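Local coordinates for COG1633: Uncharacterized conserved protein (Magnetospirillum magnetotacticum, PDB 2OH3) that is of unknown function but binds zinc in a rubrerythrin-like, ferritin-clan helical bundle, consistent with a metal-dependent role, at residues Leu91-Pro94 / Tyr95-Leu98; Asp121-Val124 / Lys125-Gly128. All coordinates share one frame; numbering follows the deposited sequence.

Contact 1 (Leu91-Pro94 / Tyr95-Leu98); sequences LMTP and YHAL
P94, H96 and L91 bury most of the surface here, where P94 opens a helix and H96 turns back toward T93, the residue before the helix. P94 O takes the amide of L98 at 3.0 Å with an N-H...O angle of 166°, while the L98 side chain folds along the same carbonyl, its CG 3.3 Å from P94 O. T93 stands at the N-cap: its OG1 accepts a long, weak bond from H96 N (3.4 Å), and its carbonyl O receives A97 N at 3.1 Å, almost in line with the C=O. With chi1 at 77°, OG1 sits between the backbone N and the carbonyl carbon of T93, turned to the first turn of the helix. This is the start of helix 94-118 in a ferritin-like bundle, and P94 and A97 also pack on helices 6-33 and 37-61. OG1 meets the H96 ring obliquely, 3.1 Å from ND1, and that ring stacks on Y90. Two residues before the cap, L91 brings CD2 to 3.6 Å from H96 O, and L91 O lies 3.5 Å from A97 CB. L91 also packs on W72 of the second subunit.

Contact 2 (Asp121-Val124 / Lys125-Gly128); sequences DPEV and KRLG
E123 runs with CG anti to its backbone N (chi1 -171°) and bends at chi2, and R126, extended through chi2 and then bent at chi3 (70°), swings its guanidinium alongside, which sets up an i to i+3 salt bridge on the first turn of helix 122-148, the last helix of the ferritin-like bundle. The grip is side-on and two-pronged: R126 NE reaches E123 OE1 at 2.9 Å, and R126 NH2 reaches E123 OE2 at 3.1 Å. Both oxygens lie within the guanidinium plane, yet the carboxylate is turned 36° against it, so NE meets OE1 from above the carboxylate plane. With an alanine at E123, the R126 guanidinium would lose both oxygens of this grip and is likely to turn more freely, with a long, weak ion pair to D130 as a lesser hold. L127 CD1 lies 3.9 Å from E123 OE2, and L127 itself also packs on F9 of helix 6-33. D121 caps the helix, its OD1 accepting E123 N at 3.1 Å, while D121 O accepts K125 N; farther out, the K125 ammonium bonds to the carbonyls of A116 and S119, tying this turn to the preceding helix end. One turn along, V124 O receives G128 N at 2.7 Å.

Followed from the N terminus, the chain passes helices 6-33 and 37-61 and a long loop before contact 1, a local cap with no residues between its segments that starts helix 94-118. That helix then runs to the other end of the bundle, where contact 2, equally local, starts helix 122-148. The two are in series, neither nested nor crossed, with centres 34 Å apart and on opposite sides of the chain's centre. Each is a helix start with a side-chain cap, and each packs on helices 6-33 and 37-61, at opposite ends of the bundle. The zinc ion held by E105, E135 and H138 binds between, with ligands from both helices that these contacts begin.

Contact 1 (Leu91-Pro94 / Tyr95-Leu98)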
loop_
_atom_site.group_PDB
_atom_site.type_symbol
_atom_site.label_atom_id
_atom_site.label_comp_id
_atom_site.label_asym_id
_atom_site.label_seq_id
_atom_site.Cartn_x
_atom_site.Cartn_y
_atom_site.Cartn_z
ATOM N N LEU A 91 8.722 0.029 -13.364
ATOM C CA LEU A 91 9.598 -0.015 -12.192
ATOM C C LEU A 91 10.777 -0.959 -12.339
ATOM O O LEU A 91 11.683 -0.914 -11.513
ATOM C CB LEU A 91 8.814 -0.370 -10.933
ATOM C CG LEU A 91 8.010 0.742 -10.259
ATOM C CD1 LEU A 91 7.479 0.230 -8.929
ATOM C CD2 LEU A 91 8.869 1.969 -10.017
HETATM N N MSE A 92 10.787 -1.789 -13.382
HETATM C CA MSE A 92 11.962 -2.605 -13.692
HETATM C C MSE A 92 13.180 -1.819 -14.233
HETATM O O MSE A 92 14.284 -2.352 -14.267
HETATM C CB MSE A 92 11.576 -3.759 -14.627
HETATM C CG MSE A 92 10.713 -4.837 -13.910
ATOM N N THR A 93 13.011 -0.563 -14.642
ATOM C CA THR A 93 14.154 0.210 -15.074
ATOM C C THR A 93 14.753 0.945 -13.888
ATOM O O THR A 93 14.026 1.524 -13.096
ATOM C CB THR A 93 13.805 1.257 -16.149
ATOM O OG1 THR A 93 13.171 2.374 -15.533
ATOM C CG2 THR A 93 12.873 0.704 -17.161
ATOM N N PRO A 94 16.092 0.958 -13.768
ATOM C CA PRO A 94 16.712 1.645 -12.630
ATOM C C PRO A 94 16.307 3.088 -12.412
ATOM O O PRO A 94 16.089 3.483 -11.279
ATOM C CB PRO A 94 18.208 1.554 -12.938
ATOM C CG PRO A 94 18.354 0.388 -13.747
ATOM C CD PRO A 94 17.112 0.313 -14.615
ATOM N N TYR A 95 16.176 3.870 -13.475
ATOM C CA TYR A 95 15.794 5.264 -13.328
ATOM C C TYR A 95 14.444 5.396 -12.576
ATOM O O TYR A 95 14.301 6.230 -11.658
ATOM C CB TYR A 95 15.718 5.957 -14.688
ATOM C CG TYR A 95 15.302 7.408 -14.604
ATOM C CD1 TYR A 95 16.128 8.356 -13.996
ATOM C CD2 TYR A 95 14.088 7.841 -15.136
ATOM C CE1 TYR A 95 15.751 9.695 -13.904
ATOM C CE2 TYR A 95 13.703 9.174 -15.057
ATOM C CZ TYR A 95 14.541 10.093 -14.440
ATOM O OH TYR A 95 14.168 11.409 -14.351
ATOM N N HIS A 96 13.468 4.565 -12.952
ATOM C CA HIS A 96 12.137 4.653 -12.357
ATOM C C HIS A 96 12.053 4.095 -10.934
ATOM O O HIS A 96 11.322 4.630 -10.099
ATOM C CB HIS A 96 11.113 3.978 -13.268
ATOM C CG HIS A 96 10.832 4.745 -14.525
ATOM N ND1 HIS A 96 10.663 4.133 -15.751
ATOM C CD2 HIS A 96 10.678 6.073 -14.744
ATOM C CE1 HIS A 96 10.415 5.053 -16.665
ATOM N NE2 HIS A 96 10.422 6.237 -16.081
ATOM N N ALA A 97 12.816 3.051 -10.628
ATOM C CA ALA A 97 12.830 2.496 -9.284
ATOM C C ALA A 97 13.482 3.465 -8.296
ATOM O O ALA A 97 12.961 3.693 -7.176
ATOM C CB ALA A 97 13.517 1.130 -9.297
ATOM N N LEU A 98 14.592 4.068 -8.715
ATOM C CA LEU A 98 15.301 4.994 -7.873
ATOM C C LEU A 98 14.461 6.224 -7.554
ATOM O O LEU A 98 14.506 6.734 -6.443
ATOM C CB LEU A 98 16.591 5.454 -8.536
ATOM C CG LEU A 98 17.823 4.588 -8.643
ATOM C CD1 LEU A 98 18.806 5.194 -9.687
ATOM C CD2 LEU A 98 18.510 4.437 -7.290
#

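Contact 2 (Asp121-Val124 / Lys125-Gly128)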
loop_
_atom_site.group_PDB
_atom_site.type_symbol
_atom_site.label_atom_id
_atom_site.label_comp_id
_atom_site.label_asym_id
_atom_site.label_seq_id
_atom_site.Cartn_x
_atom_site.Cartn_y
_atom_site.Cartn_z
ATOM N N ASP A 121 6.593 17.143 23.015
ATOM C CA ASP A 121 7.439 16.198 23.728
ATOM C C ASP A 121 8.876 16.361 23.201
ATOM O O ASP A 121 9.117 16.190 22.000
ATOM C CB ASP A 121 6.929 14.758 23.524
ATOM C CG ASP A 121 7.640 13.735 24.415
ATOM O OD1 ASP A 121 8.808 13.977 24.837
ATOM O OD2 ASP A 121 7.012 12.692 24.728
ATOM N N PRO A 122 9.826 16.708 24.082
ATOM C CA PRO A 122 11.225 16.910 23.656
ATOM C C PRO A 122 11.876 15.682 23.015
ATOM O O PRO A 122 12.693 15.850 22.115
ATOM C CB PRO A 122 11.949 17.274 24.945
ATOM C CG PRO A 122 10.905 17.660 25.885
ATOM C CD PRO A 122 9.655 16.958 25.524
ATOM N N GLU A 123 11.507 14.474 23.445
ATOM C CA GLU A 123 12.018 13.259 22.787
ATOM C C GLU A 123 11.562 13.117 21.334
ATOM O O GLU A 123 12.293 12.613 20.474
ATOM C CB GLU A 123 11.608 12.037 23.584
ATOM C CG GLU A 123 12.249 10.713 23.129
ATOM C CD GLU A 123 13.759 10.616 23.366
ATOM O OE1 GLU A 123 14.447 11.649 23.580
ATOM O OE2 GLU A 123 14.265 9.473 23.303
ATOM N N VAL A 124 10.350 13.561 21.048
ATOM C CA VAL A 124 9.836 13.495 19.696
ATOM C C VAL A 124 10.606 14.515 18.867
ATOM O O VAL A 124 11.069 14.203 17.757
ATOM C CB VAL A 124 8.330 13.712 19.653
ATOM C CG1 VAL A 124 7.839 13.829 18.219
ATOM C CG2 VAL A 124 7.607 12.528 20.364
ATOM N N LYS A 125 10.788 15.697 19.439
ATOM C CA LYS A 125 11.636 16.733 18.858
ATOM C C LYS A 125 13.047 16.223 18.531
ATOM O O LYS A 125 13.557 16.459 17.453
ATOM C CB LYS A 125 11.722 17.942 19.789
ATOM C CG LYS A 125 10.405 18.749 19.894
ATOM C CD LYS A 125 10.608 20.079 20.671
ATOM C CE LYS A 125 9.395 20.961 20.553
ATOM N NZ LYS A 125 8.814 20.959 19.138
ATOM N N ARG A 126 13.643 15.480 19.462
ATOM C CA ARG A 126 14.998 15.005 19.317
ATOM C C ARG A 126 15.061 13.897 18.272
ATOM O O ARG A 126 15.855 13.967 17.357
ATOM C CB ARG A 126 15.520 14.482 20.671
ATOM C CG ARG A 126 17.031 14.194 20.713
ATOM C CD ARG A 126 17.445 13.567 22.061
ATOM N NE ARG A 126 16.945 12.198 22.204
ATOM C CZ ARG A 126 17.582 11.093 21.804
ATOM N NH1 ARG A 126 18.752 11.143 21.200
ATOM N NH2 ARG A 126 17.033 9.895 21.990
ATOM N N LEU A 127 14.235 12.863 18.404
ATOM C CA LEU A 127 14.310 11.758 17.448
ATOM C C LEU A 127 13.832 12.195 16.081
ATOM O O LEU A 127 14.361 11.765 15.073
ATOM C CB LEU A 127 13.500 10.582 17.930
ATOM C CG LEU A 127 13.942 9.934 19.241
ATOM C CD1 LEU A 127 12.966 8.838 19.630
ATOM C CD2 LEU A 127 15.347 9.431 19.150
ATOM N N GLY A 128 12.799 13.027 16.050
ATOM C CA GLY A 128 12.294 13.528 14.801
ATOM C C GLY A 128 13.362 14.253 14.014
ATOM O O GLY A 128 13.517 14.041 12.819
#